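Local coordinates for glucose-6-phosphate 1-dehydrogenase (Mycobacterium avium, PDB 4LGV), which probably catalyses the NADP-dependent oxidation of glucose 6-phosphate to 6-phosphogluconolactone, the entry step of the pentose phosphate pathway, at residues G37-L42 with A68-T73; I222-I227 with H472-W477; R351-H356 with P371-L376. One frame throughout, in Å; residues are numbered along the deposited sequence.

From the N terminus, contact 1 comes first: residues 37-42 and 68-73 close a short loop of 25 intervening residues, joining the turns that follow neighbouring parallel strands 32-36 and 64-68 of the dinucleotide-binding domain. Contact 2 opens later, at 222-227, a loop that closes across 244 intervening residues at 472-477. Contact 3, 351-356 with 371-376, is nested inside it. Contacts 2 and 3 touch, their centres about 9 Å apart, because strands 222-230 and 347-354 are neighbours in the large mixed sheet. Contact 1 lies on the opposite side of the chain's centre, its centre about 48 Å from that of contact 2.

Contact 1: residues G37-L42 with A68-T73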
ATOM      1  N   GLY A  37      47.425  18.154 -21.739  1.00 28.18           N
ATOM      2  CA  GLY A  37      46.652  19.276 -22.305  1.00 28.55           C
ATOM      3  C   GLY A  37      46.697  20.537 -21.442  1.00 28.63           C
ATOM      4  O   GLY A  37      45.807  21.354 -21.496  1.00 29.38           O
ATOM      5  N   ILE A  38      47.776  20.701 -20.690  1.00 28.63           N
ATOM      6  CA  ILE A  38      47.891  21.750 -19.664  1.00 28.93           C
ATOM      7  C   ILE A  38      47.960  23.165 -20.251  1.00 29.36           C
ATOM      8  O   ILE A  38      47.726  24.145 -19.535  1.00 32.22           O
ATOM      9  CB  ILE A  38      49.109  21.466 -18.753  1.00 28.43           C
ATOM     10  CG1 ILE A  38      49.078  22.297 -17.497  1.00 29.14           C
ATOM     11  CG2 ILE A  38      50.397  21.741 -19.492  1.00 29.79           C
ATOM     12  CD1 ILE A  38      47.992  21.925 -16.548  1.00 30.67           C
ATOM     13  N   THR A  39      48.219  23.289 -21.549  1.00 29.10           N
ATOM     14  CA  THR A  39      48.205  24.597 -22.226  1.00 27.44           C
ATOM     15  C   THR A  39      46.935  24.871 -23.004  1.00 27.96           C
ATOM     16  O   THR A  39      46.826  25.928 -23.642  1.00 27.22           O
ATOM     17  CB  THR A  39      49.365  24.728 -23.219  1.00 28.14           C
ATOM     18  OG1 THR A  39      49.238  23.753 -24.247  1.00 26.33           O
ATOM     19  CG2 THR A  39      50.669  24.566 -22.509  1.00 28.08           C
ATOM     20  N   GLY A  40      45.948  23.969 -22.925  1.00 28.17           N
ATOM     21  CA  GLY A  40      44.694  24.160 -23.658  1.00 29.49           C
ATOM     22  C   GLY A  40      43.634  25.014 -22.970  1.00 30.40           C
ATOM     23  O   GLY A  40      43.865  25.597 -21.908  1.00 28.34           O
ATOM     24  N   ASP A  41      42.476  25.128 -23.631  1.00 34.58           N
ATOM     25  CA  ASP A  41      41.399  26.036 -23.185  1.00 36.63           C
ATOM     26  C   ASP A  41      40.784  25.655 -21.845  1.00 33.08           C
ATOM     27  O   ASP A  41      40.554  26.529 -21.004  1.00 29.76           O
ATOM     28  CB  ASP A  41      40.295  26.206 -24.232  1.00 41.17           C
ATOM     29  CG  ASP A  41      40.778  26.932 -25.493  1.00 49.49           C
ATOM     30  OD1 ASP A  41      41.760  27.753 -25.432  1.00 55.57           O
ATOM     31  OD2 ASP A  41      40.177  26.667 -26.567  1.00 59.26           O
ATOM     32  N   LEU A  42      40.539  24.375 -21.639  1.00 30.42           N
ATOM     33  CA  LEU A  42      39.940  23.962 -20.380  1.00 30.47           C
ATOM     34  C   LEU A  42      40.895  24.231 -19.203  1.00 29.82           C
ATOM     35  O   LEU A  42      40.460  24.698 -18.129  1.00 27.31           O
ATOM     36  CB  LEU A  42      39.489  22.503 -20.417  1.00 29.84           C
ATOM     37  CG  LEU A  42      38.691  22.068 -19.166  1.00 29.89           C
ATOM     38  CD1 LEU A  42      37.425  22.914 -18.968  1.00 28.95           C
ATOM     39  CD2 LEU A  42      38.354  20.561 -19.266  1.00 30.83           C
ATOM     40  N   ALA A  68      52.178  18.918 -22.633  1.00 28.32           N
ATOM     41  CA  ALA A  68      51.608  19.518 -23.818  1.00 28.55           C
ATOM     42  C   ALA A  68      52.643  19.525 -24.968  1.00 29.61           C
ATOM     43  O   ALA A  68      53.828  19.287 -24.739  1.00 30.44           O
ATOM     44  CB  ALA A  68      51.120  20.927 -23.510  1.00 27.80           C
ATOM     45  N   SER A  69      52.202  19.874 -26.168  1.00 29.84           N
ATOM     46  CA  SER A  69      53.107  20.054 -27.291  1.00 32.94           C
ATOM     47  C   SER A  69      53.874  21.372 -27.284  1.00 33.42           C
ATOM     48  O   SER A  69      54.926  21.466 -27.875  1.00 35.02           O
ATOM     49  CB  SER A  69      52.328  19.967 -28.610  1.00 34.21           C
ATOM     50  OG  SER A  69      51.448  21.065 -28.735  1.00 33.62           O
ATOM     51  N   ASP A  70      53.387  22.390 -26.590  1.00 32.83           N
ATOM     52  CA  ASP A  70      54.062  23.692 -26.677  1.00 33.86           C
ATOM     53  C   ASP A  70      55.527  23.614 -26.217  1.00 34.09           C
ATOM     54  O   ASP A  70      55.838  23.078 -25.155  1.00 32.36           O
ATOM     55  CB  ASP A  70      53.334  24.740 -25.863  1.00 32.49           C
ATOM     56  CG  ASP A  70      51.845  24.745 -26.150  1.00 33.35           C
ATOM     57  OD1 ASP A  70      51.163  23.709 -25.977  1.00 32.84           O
ATOM     58  OD2 ASP A  70      51.323  25.797 -26.455  1.00 34.02           O
ATOM     59  N   ASP A  71      56.410  24.214 -27.004  1.00 35.67           N
ATOM     60  CA  ASP A  71      57.817  24.276 -26.649  1.00 35.80           C
ATOM     61  C   ASP A  71      58.022  25.524 -25.814  1.00 33.95           C
ATOM     62  O   ASP A  71      58.435  26.573 -26.313  1.00 34.57           O
ATOM     63  CB  ASP A  71      58.677  24.283 -27.916  1.00 38.75           C
ATOM     64  CG  ASP A  71      60.163  24.167 -27.640  1.00 40.75           C
ATOM     65  OD1 ASP A  71      60.560  23.913 -26.486  1.00 39.14           O
ATOM     66  OD2 ASP A  71      60.954  24.325 -28.626  1.00 48.13           O
ATOM     67  N   ILE A  72      57.747  25.400 -24.531  1.00 31.89           N
ATOM     68  CA  ILE A  72      57.905  26.492 -23.585  1.00 31.04           C
ATOM     69  C   ILE A  72      58.605  25.957 -22.367  1.00 30.55           C
ATOM     70  O   ILE A  72      58.730  24.750 -22.194  1.00 30.88           O
ATOM     71  CB  ILE A  72      56.556  27.082 -23.165  1.00 30.20           C
ATOM     72  CG1 ILE A  72      55.684  26.017 -22.519  1.00 29.65           C
ATOM     73  CG2 ILE A  72      55.870  27.694 -24.383  1.00 30.50           C
ATOM     74  CD1 ILE A  72      54.402  26.542 -21.919  1.00 29.61           C
ATOM     75  N   THR A  73      59.085  26.853 -21.531  1.00 30.46           N
ATOM     76  CA  THR A  73      59.738  26.472 -20.281  1.00 30.26           C
ATOM     77  C   THR A  73      58.686  26.391 -19.166  1.00 29.64           C
ATOM     78  O   THR A  73      57.564  26.854 -19.303  1.00 29.34           O
ATOM     79  CB  THR A  73      60.747  27.545 -19.866  1.00 30.93           C
ATOM     80  OG1 THR A  73      60.038  28.757 -19.609  1.00 30.16           O
ATOM     81  CG2 THR A  73      61.816  27.799 -20.980  1.00 32.12           C
TER
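Thr39 and Asp70 approach each other from opposite directions, and their polar ends meet in a single short hydrogen bond: Thr39 OG1 donates to Asp70 OD1 at 2.6 Å. The hydroxyl does not lie in the plane of the carboxylate but comes from above it, 47° out. The Thr39 rotamer (chi1 63°) sets OG1 between backbone N and carbonyl carbon, while CG2 takes the place anti to that carbonyl. Both branches press on Ala68 and Asp70. OG1, which makes the bond, passes the methyl of Ala68, with Thr39 OG1 to Ala68 CB at 3.5 Å; CG2 alone also reaches the end of Ile72, where Thr39 CG2 lies 4.3 Å from Ile72 CD1. Ile38 adds a looser apolar touch, CG2 to Ala68 CB at 4.2 Å, with its longer branch leading away from the loop.

The backbone that presents Thr39 is a type I turn from Gly37 to Gly40, closed by Gly40 N to Gly37 O at 3.0 Å; Gly37 has a positive phi of 101°, and Gly40 is the N-cap of helix 41-56. A glycine-rich turn between the first strand of a parallel sheet and the helix that follows it is the dinucleotide-binding signature of the Rossmann fold, consistent with a place near the NADP site. Tyr106, from strand 104-108, packs on Ile38, Ala68 and Ile72. Chemically, a neutral hydroxyl donating to Asp70 OD1 would stabilise the carboxylate, probably favouring its ionised form, while Asp70 OD2 has a long, weak ion pair with Arg80.

Contact 2: residues I222-I227 with H472-W477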
ATOM      1  N   ILE A 222       2.554   8.730  -7.481  1.00 20.98           N
ATOM      2  CA  ILE A 222       3.099   9.702  -8.442  1.00 21.35           C
ATOM      3  C   ILE A 222       2.453   9.447  -9.786  1.00 22.17           C
ATOM      4  O   ILE A 222       2.453   8.310 -10.260  1.00 22.17           O
ATOM      5  CB  ILE A 222       4.608   9.542  -8.631  1.00 20.68           C
ATOM      6  CG1 ILE A 222       5.401   9.781  -7.344  1.00 20.69           C
ATOM      7  CG2 ILE A 222       5.122  10.439  -9.717  1.00 20.55           C
ATOM      8  CD1 ILE A 222       5.084  11.058  -6.641  1.00 21.15           C
ATOM      9  N   SER A 223       1.886  10.495 -10.387  1.00 23.29           N
ATOM     10  CA  SER A 223       1.248  10.350 -11.719  1.00 25.14           C
ATOM     11  C   SER A 223       2.136  10.734 -12.878  1.00 24.08           C
ATOM     12  O   SER A 223       2.003  10.177 -13.945  1.00 24.72           O
ATOM     13  CB  SER A 223      -0.045  11.139 -11.865  1.00 26.69           C
ATOM     14  OG  SER A 223       0.264  12.511 -11.807  1.00 29.18           O
ATOM     15  N   GLU A 224       3.084  11.605 -12.645  1.00 23.46           N
ATOM     16  CA  GLU A 224       3.847  12.178 -13.716  1.00 24.60           C
ATOM     17  C   GLU A 224       5.104  12.848 -13.177  1.00 23.62           C
ATOM     18  O   GLU A 224       5.074  13.411 -12.083  1.00 24.62           O
ATOM     19  CB  GLU A 224       2.969  13.228 -14.410  1.00 26.31           C
ATOM     20  CG  GLU A 224       3.531  13.862 -15.644  1.00 27.97           C
ATOM     21  CD  GLU A 224       2.419  14.490 -16.494  1.00 29.57           C
ATOM     22  OE1 GLU A 224       2.667  15.519 -17.207  1.00 32.77           O
ATOM     23  OE2 GLU A 224       1.298  13.980 -16.433  1.00 30.36           O
ATOM     24  N   ILE A 225       6.151  12.882 -13.994  1.00 22.35           N
ATOM     25  CA  ILE A 225       7.394  13.547 -13.644  1.00 21.90           C
ATOM     26  C   ILE A 225       7.820  14.527 -14.730  1.00 22.96           C
ATOM     27  O   ILE A 225       7.768  14.183 -15.904  1.00 23.37           O
ATOM     28  CB  ILE A 225       8.510  12.505 -13.440  1.00 21.11           C
ATOM     29  CG1 ILE A 225       8.131  11.558 -12.294  1.00 20.28           C
ATOM     30  CG2 ILE A 225       9.803  13.199 -13.089  1.00 21.00           C
ATOM     31  CD1 ILE A 225       9.067  10.436 -12.012  1.00 19.65           C
ATOM     32  N   HIS A 226       8.239  15.737 -14.338  1.00 23.83           N
ATOM     33  CA  HIS A 226       8.798  16.728 -15.278  1.00 25.59           C
ATOM     34  C   HIS A 226      10.203  17.102 -14.834  1.00 26.36           C
ATOM     35  O   HIS A 226      10.422  17.461 -13.672  1.00 26.37           O
ATOM     36  CB  HIS A 226       8.025  18.019 -15.315  1.00 26.06           C
ATOM     37  CG  HIS A 226       6.676  17.914 -15.924  1.00 27.35           C
ATOM     38  ND1 HIS A 226       5.839  19.002 -16.040  1.00 29.06           N
ATOM     39  CD2 HIS A 226       5.981  16.851 -16.385  1.00 28.37           C
ATOM     40  CE1 HIS A 226       4.704  18.626 -16.610  1.00 30.18           C
ATOM     41  NE2 HIS A 226       4.757  17.320 -16.807  1.00 30.15           N
ATOM     42  N   ILE A 227      11.144  16.977 -15.745  1.00 26.80           N
ATOM     43  CA  ILE A 227      12.516  17.373 -15.494  1.00 28.55           C
ATOM     44  C   ILE A 227      12.852  18.591 -16.349  1.00 29.14           C
ATOM     45  O   ILE A 227      12.681  18.567 -17.570  1.00 29.56           O
ATOM     46  CB  ILE A 227      13.466  16.229 -15.830  1.00 29.52           C
ATOM     47  CG1 ILE A 227      13.234  15.107 -14.815  1.00 30.84           C
ATOM     48  CG2 ILE A 227      14.889  16.727 -15.796  1.00 29.80           C
ATOM     49  CD1 ILE A 227      14.064  13.852 -15.052  1.00 33.76           C
ATOM     50  N   HIS A 472       0.110  17.952 -23.796  1.00 60.83           N
ATOM     51  CA  HIS A 472      -1.276  18.402 -23.995  1.00 65.13           C
ATOM     52  C   HIS A 472      -2.377  17.659 -23.234  1.00 63.07           C
ATOM     53  O   HIS A 472      -3.209  18.307 -22.596  1.00 64.79           O
ATOM     54  CB  HIS A 472      -1.595  18.686 -25.524  1.00 71.98           C
ATOM     55  CG  HIS A 472      -2.563  17.733 -26.152  1.00 76.68           C
ATOM     56  ND1 HIS A 472      -3.915  17.987 -26.305  1.00 81.19           N
ATOM     57  CD2 HIS A 472      -2.349  16.516 -26.699  1.00 80.31           C
ATOM     58  CE1 HIS A 472      -4.486  16.960 -26.913  1.00 83.78           C
ATOM     59  NE2 HIS A 472      -3.556  16.055 -27.162  1.00 82.96           N
ATOM     60  N   GLY A 473      -2.379  16.336 -23.229  1.00 60.99           N
ATOM     61  CA  GLY A 473      -3.321  15.578 -22.376  1.00 59.82           C
ATOM     62  C   GLY A 473      -2.826  15.299 -20.948  1.00 57.24           C
ATOM     63  O   GLY A 473      -3.439  14.522 -20.206  1.00 57.41           O
ATOM     64  N   ARG A 474      -1.765  15.975 -20.521  1.00 55.00           N
ATOM     65  CA  ARG A 474      -1.115  15.701 -19.208  1.00 54.50           C
ATOM     66  C   ARG A 474      -1.028  16.968 -18.371  1.00 52.05           C
ATOM     67  O   ARG A 474      -1.874  17.837 -18.504  1.00 54.47           O
ATOM     68  CB  ARG A 474       0.277  15.124 -19.483  1.00 53.23           C
ATOM     69  CG  ARG A 474       0.193  13.773 -20.171  1.00 56.06           C
ATOM     70  CD  ARG A 474      -0.452  12.873 -19.072  1.00 57.17           C
ATOM     71  NE  ARG A 474      -0.660  11.455 -19.348  1.00 59.51           N
ATOM     72  CZ  ARG A 474      -0.937  10.513 -18.436  1.00 62.15           C
ATOM     73  NH1 ARG A 474      -0.991  10.762 -17.111  1.00 63.75           N
ATOM     74  NH2 ARG A 474      -1.100   9.268 -18.860  1.00 62.83           N
ATOM     75  N   HIS A 475      -0.045  17.067 -17.480  1.00 49.32           N
ATOM     76  CA  HIS A 475       0.125  18.275 -16.652  1.00 47.07           C
ATOM     77  C   HIS A 475       0.897  19.315 -17.402  1.00 44.49           C
ATOM     78  O   HIS A 475       1.904  19.002 -18.014  1.00 42.01           O
ATOM     79  CB  HIS A 475       0.852  17.936 -15.370  1.00 46.70           C
ATOM     80  CG  HIS A 475       0.011  17.151 -14.428  1.00 48.22           C
ATOM     81  ND1 HIS A 475      -0.914  17.748 -13.597  1.00 48.89           N
ATOM     82  CD2 HIS A 475      -0.090  15.815 -14.222  1.00 48.18           C
ATOM     83  CE1 HIS A 475      -1.524  16.808 -12.896  1.00 49.62           C
ATOM     84  NE2 HIS A 475      -1.040  15.630 -13.252  1.00 48.44           N
ATOM     85  N   ALA A 476       0.410  20.543 -17.364  1.00 44.14           N
ATOM     86  CA  ALA A 476       1.131  21.662 -17.956  1.00 44.74           C
ATOM     87  C   ALA A 476       2.512  21.834 -17.338  1.00 42.65           C
ATOM     88  O   ALA A 476       2.719  21.555 -16.161  1.00 41.70           O
ATOM     89  CB  ALA A 476       0.319  22.938 -17.804  1.00 47.11           C
ATOM     90  N   TRP A 477       3.481  22.258 -18.140  1.00 41.56           N
ATOM     91  CA  TRP A 477       4.762  22.686 -17.608  1.00 40.50           C
ATOM     92  C   TRP A 477       4.502  23.797 -16.589  1.00 41.10           C
ATOM     93  O   TRP A 477       3.815  24.756 -16.899  1.00 43.18           O
ATOM     94  CB  TRP A 477       5.643  23.235 -18.697  1.00 40.78           C
ATOM     95  CG  TRP A 477       6.108  22.218 -19.730  1.00 40.28           C
ATOM     96  CD1 TRP A 477       5.684  22.135 -21.006  1.00 41.49           C
ATOM     97  CD2 TRP A 477       7.115  21.221 -19.586  1.00 38.59           C
ATOM     98  NE1 TRP A 477       6.330  21.132 -21.663  1.00 40.73           N
ATOM     99  CE2 TRP A 477       7.202  20.539 -20.807  1.00 39.25           C
ATOM    100  CE3 TRP A 477       7.900  20.801 -18.537  1.00 37.14           C
ATOM    101  CZ2 TRP A 477       8.074  19.496 -21.021  1.00 38.13           C
ATOM    102  CZ3 TRP A 477       8.775  19.766 -18.760  1.00 36.47           C
ATOM    103  CH2 TRP A 477       8.872  19.152 -20.005  1.00 36.58           C
TER
HETATM  104  O   HOH W   1      -1.883  14.213 -10.835  1.00 27.63           O
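A classic beta bulge, in which Ser223 and Glu224 both face Phe353, lies near the start of strand 222-230, at the point where Glu224 meets Arg474 and His475 of the loop after helix 466-470. Glu224 carries the contact. Its CG stands anti to the backbone N (chi1 -175°), and the chain runs on extended, bringing OE1 to two donors, both somewhat out of the carboxylate plane. His475 N gives a hydrogen bond of 3.1 Å to Glu224 OE1 on the syn side, and His226 NE2 gives one of 2.8 Å to Glu224 OE1 on the anti side. Two bonds thus grip one oxygen and restrict the turning of the carboxylate. The other oxygen, Glu224 OE2, lies near the ring plane of His475 at its edge, 3.2 Å from His475 CD2. Arg474 NH1 is 4.0 Å from Glu224 OE2, so the opposite charges are near without forming a salt bridge.

The strand is an interior member of the large mixed sheet of the C-terminal domain, and the 474-477 loop runs beside its side chains, 31° from its direction. From the neighbouring strand, Phe353 stacks on the His475 ring and meets His226 edge-to-face. His226 in turn points its edge at the loop, with CE1 3.2 Å from His475 O. The six-membered ring of Trp477 meets the His226 ring obliquely, centroids 4.7 Å apart and planes at 50°; Trp477 NE1 is hydrogen-bonded to Ala467 O. At the bulge, one water bridges Ser223 OG and His475 NE2, lying 2.9 Å from each of these atoms.

Contact 3: residues R351-H356 with P371-L376; sequences RMFLHH and PNQIVL
The guanidinium of Arg351 carries the methyl CG2 of Val375 over one face, offset toward the rim, and takes Gln373 OE1 at its edge. The Arg351 NH1 to Gln373 OE1 bond is 2.7 Å long with an N-H...O angle of 161°, the oxygen lying in the guanidinium plane. The ring of His356 has Pro371 over one face: Pro371 CB stands 3.9 Å from the ring centroid, close to the normal, a CH-pi contact. These groups belong to an antiparallel ladder between strands 347-354 and 373-379, neighbours in the mixed sheet of the C-terminal domain; their segments 351-354 and 373-376 run at 172°.

Arg351, Phe353, Gln373 and Val375 share one face of the sheet. Arg351 bends at chi3, which turns its end across Gln373 and beside Val375; Glu349 OE1 forms a salt bridge with Arg351 NE. The Gln373 amide lies alongside the Phe353 ring, planes 36° apart, with Gln373 CD 3.5 Å from Phe353 CE2. Met352 and Ile374 occupy the other face. Their backbones form the hydrogen-bonded pair, Met352 N to Ile374 O at 2.8 Å and Ile374 N to Met352 O at 2.9 Å. One further backbone bond, Leu354 N to Asn372 O at 2.9 Å, follows beyond the Phe353-Gln373 pair.

There the ladder meets a second subunit: Asn372 is hydrogen-bonded through OD1 to Ala212 N and through ND2 to Asn210 OD1 of that neighbouring chain, and Leu354 packs on its Ala212. Past this backbone bond a water takes over, donating to His355 O and accepting from Asn372 N at 2.8 Å.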
ATOM      1  N   ARG A 351      10.270  17.623 -10.954  1.00 22.85           N
ATOM      2  CA  ARG A 351       8.977  17.943 -10.360  1.00 22.58           C
ATOM      3  C   ARG A 351       8.109  16.716 -10.468  1.00 22.00           C
ATOM      4  O   ARG A 351       7.827  16.245 -11.545  1.00 21.83           O
ATOM      5  CB  ARG A 351       8.310  19.120 -11.097  1.00 22.97           C
ATOM      6  CG  ARG A 351       6.944  19.525 -10.549  1.00 22.90           C
ATOM      7  CD  ARG A 351       6.479  20.797 -11.197  1.00 24.17           C
ATOM      8  NE  ARG A 351       7.310  21.916 -10.792  1.00 23.70           N
ATOM      9  CZ  ARG A 351       7.023  22.772  -9.837  1.00 23.39           C
ATOM     10  NH1 ARG A 351       5.902  22.654  -9.171  1.00 23.50           N
ATOM     11  NH2 ARG A 351       7.886  23.741  -9.549  1.00 22.96           N
ATOM     12  N   MET A 352       7.685  16.188  -9.328  1.00 22.62           N
ATOM     13  CA  MET A 352       6.887  14.973  -9.317  1.00 22.44           C
ATOM     14  C   MET A 352       5.452  15.305  -8.910  1.00 21.78           C
ATOM     15  O   MET A 352       5.235  15.853  -7.829  1.00 20.76           O
ATOM     16  CB  MET A 352       7.518  13.990  -8.369  1.00 23.94           C
ATOM     17  CG  MET A 352       8.959  13.688  -8.717  1.00 25.41           C
ATOM     18  SD  MET A 352       9.681  12.718  -7.403  1.00 28.35           S
ATOM     19  CE  MET A 352       9.307  11.177  -8.175  1.00 27.83           C
ATOM     20  N   PHE A 353       4.493  15.020  -9.802  1.00 21.03           N
ATOM     21  CA  PHE A 353       3.091  15.281  -9.565  1.00 21.17           C
ATOM     22  C   PHE A 353       2.458  14.089  -8.916  1.00 20.93           C
ATOM     23  O   PHE A 353       2.611  12.946  -9.433  1.00 20.97           O
ATOM     24  CB  PHE A 353       2.356  15.508 -10.890  1.00 22.30           C
ATOM     25  CG  PHE A 353       2.760  16.766 -11.606  1.00 23.22           C
ATOM     26  CD1 PHE A 353       3.829  16.766 -12.463  1.00 24.22           C
ATOM     27  CD2 PHE A 353       2.096  17.941 -11.389  1.00 25.00           C
ATOM     28  CE1 PHE A 353       4.195  17.910 -13.165  1.00 25.29           C
ATOM     29  CE2 PHE A 353       2.456  19.105 -12.055  1.00 25.64           C
ATOM     30  CZ  PHE A 353       3.513  19.092 -12.952  1.00 25.93           C
ATOM     31  N   LEU A 354       1.741  14.288  -7.813  1.00 20.58           N
ATOM     32  CA  LEU A 354       0.978  13.163  -7.224  1.00 20.61           C
ATOM     33  C   LEU A 354      -0.368  13.026  -7.865  1.00 21.94           C
ATOM     34  O   LEU A 354      -0.857  13.990  -8.391  1.00 21.75           O
ATOM     35  CB  LEU A 354       0.763  13.338  -5.752  1.00 20.53           C
ATOM     36  CG  LEU A 354       1.963  12.938  -4.888  1.00 20.23           C
ATOM     37  CD1 LEU A 354       3.062  13.984  -4.926  1.00 20.63           C
ATOM     38  CD2 LEU A 354       1.516  12.745  -3.463  1.00 20.28           C
ATOM     39  N   HIS A 355      -0.971  11.833  -7.847  1.00 22.25           N
ATOM     40  CA  HIS A 355      -2.387  11.725  -8.172  1.00 23.28           C
ATOM     41  C   HIS A 355      -3.176  12.540  -7.167  1.00 24.11           C
ATOM     42  O   HIS A 355      -2.772  12.702  -5.968  1.00 23.90           O
ATOM     43  CB  HIS A 355      -2.918  10.262  -8.061  1.00 23.68           C
ATOM     44  CG  HIS A 355      -2.201   9.293  -8.928  1.00 23.69           C
ATOM     45  ND1 HIS A 355      -2.443   9.206 -10.282  1.00 25.53           N
ATOM     46  CD2 HIS A 355      -1.236   8.382  -8.658  1.00 23.68           C
ATOM     47  CE1 HIS A 355      -1.664   8.285 -10.817  1.00 24.60           C
ATOM     48  NE2 HIS A 355      -0.914   7.777  -9.854  1.00 25.79           N
ATOM     49  N   HIS A 356      -4.337  12.994  -7.613  1.00 23.99           N
ATOM     50  CA  HIS A 356      -5.347  13.498  -6.657  1.00 25.71           C
ATOM     51  C   HIS A 356      -5.802  12.402  -5.734  1.00 24.33           C
ATOM     52  O   HIS A 356      -5.702  11.224  -6.058  1.00 24.03           O
ATOM     53  CB  HIS A 356      -6.565  14.103  -7.368  1.00 25.80           C
ATOM     54  CG  HIS A 356      -6.324  15.485  -7.896  1.00 27.73           C
ATOM     55  ND1 HIS A 356      -6.147  16.590  -7.083  1.00 28.95           N
ATOM     56  CD2 HIS A 356      -6.259  15.949  -9.167  1.00 28.57           C
ATOM     57  CE1 HIS A 356      -5.997  17.678  -7.828  1.00 28.26           C
ATOM     58  NE2 HIS A 356      -6.034  17.309  -9.093  1.00 29.50           N
ATOM     59  N   PRO A 371      -2.827  19.041  -8.048  1.00 28.69           N
ATOM     60  CA  PRO A 371      -2.523  17.978  -7.120  1.00 26.67           C
ATOM     61  C   PRO A 371      -1.258  18.331  -6.371  1.00 25.44           C
ATOM     62  O   PRO A 371      -0.538  19.245  -6.786  1.00 26.40           O
ATOM     63  CB  PRO A 371      -2.306  16.759  -8.027  1.00 27.05           C
ATOM     64  CG  PRO A 371      -1.896  17.309  -9.322  1.00 28.49           C
ATOM     65  CD  PRO A 371      -2.626  18.625  -9.456  1.00 29.71           C
ATOM     66  N   ASN A 372      -1.025  17.657  -5.262  1.00 23.00           N
ATOM     67  CA  ASN A 372       0.211  17.810  -4.524  1.00 22.56           C
ATOM     68  C   ASN A 372       1.415  17.558  -5.450  1.00 21.75           C
ATOM     69  O   ASN A 372       1.322  16.782  -6.439  1.00 20.46           O
ATOM     70  CB  ASN A 372       0.258  16.824  -3.348  1.00 22.70           C
ATOM     71  CG  ASN A 372      -0.782  17.111  -2.250  1.00 23.55           C
ATOM     72  OD1 ASN A 372      -0.946  16.300  -1.364  1.00 23.64           O
ATOM     73  ND2 ASN A 372      -1.413  18.263  -2.264  1.00 23.75           N
ATOM     74  N   GLN A 373       2.527  18.197  -5.129  1.00 21.16           N
ATOM     75  CA  GLN A 373       3.778  18.008  -5.879  1.00 21.31           C
ATOM     76  C   GLN A 373       4.983  17.947  -4.964  1.00 20.53           C
ATOM     77  O   GLN A 373       5.064  18.627  -3.956  1.00 20.22           O
ATOM     78  CB  GLN A 373       3.956  19.180  -6.850  1.00 22.52           C
ATOM     79  CG  GLN A 373       2.977  19.100  -7.994  1.00 23.73           C
ATOM     80  CD  GLN A 373       2.895  20.373  -8.815  1.00 24.16           C
ATOM     81  OE1 GLN A 373       3.881  20.872  -9.325  1.00 24.78           O
ATOM     82  NE2 GLN A 373       1.684  20.839  -9.009  1.00 24.67           N
ATOM     83  N   ILE A 374       5.930  17.112  -5.346  1.00 21.26           N
ATOM     84  CA  ILE A 374       7.244  17.071  -4.728  1.00 20.96           C
ATOM     85  C   ILE A 374       8.207  17.679  -5.720  1.00 20.75           C
ATOM     86  O   ILE A 374       8.342  17.160  -6.797  1.00 21.59           O
ATOM     87  CB  ILE A 374       7.678  15.646  -4.446  1.00 20.81           C
ATOM     88  CG1 ILE A 374       6.726  15.015  -3.425  1.00 21.64           C
ATOM     89  CG2 ILE A 374       9.095  15.627  -3.900  1.00 20.22           C
ATOM     90  CD1 ILE A 374       6.948  13.531  -3.225  1.00 21.42           C
ATOM     91  N   VAL A 375       8.861  18.768  -5.349  1.00 21.40           N
ATOM     92  CA  VAL A 375       9.799  19.440  -6.235  1.00 22.16           C
ATOM     93  C   VAL A 375      11.216  19.370  -5.691  1.00 22.72           C
ATOM     94  O   VAL A 375      11.476  19.782  -4.581  1.00 23.93           O
ATOM     95  CB  VAL A 375       9.413  20.894  -6.422  1.00 22.60           C
ATOM     96  CG1 VAL A 375      10.248  21.513  -7.518  1.00 23.05           C
ATOM     97  CG2 VAL A 375       7.942  21.030  -6.797  1.00 22.92           C
ATOM     98  N   LEU A 376      12.128  18.855  -6.492  1.00 23.39           N
ATOM     99  CA  LEU A 376      13.532  18.802  -6.157  1.00 24.01           C
ATOM    100  C   LEU A 376      14.313  19.778  -7.038  1.00 24.51           C
ATOM    101  O   LEU A 376      14.403  19.554  -8.235  1.00 25.70           O
ATOM    102  CB  LEU A 376      14.062  17.375  -6.392  1.00 24.65           C
ATOM    103  CG  LEU A 376      13.302  16.242  -5.696  1.00 25.27           C
ATOM    104  CD1 LEU A 376      13.824  14.905  -6.118  1.00 26.26           C
ATOM    105  CD2 LEU A 376      13.407  16.346  -4.196  1.00 25.65           C
TER
HETATM  106  O   HOH W   2      -2.387  15.391  -4.459  1.00 27.01           O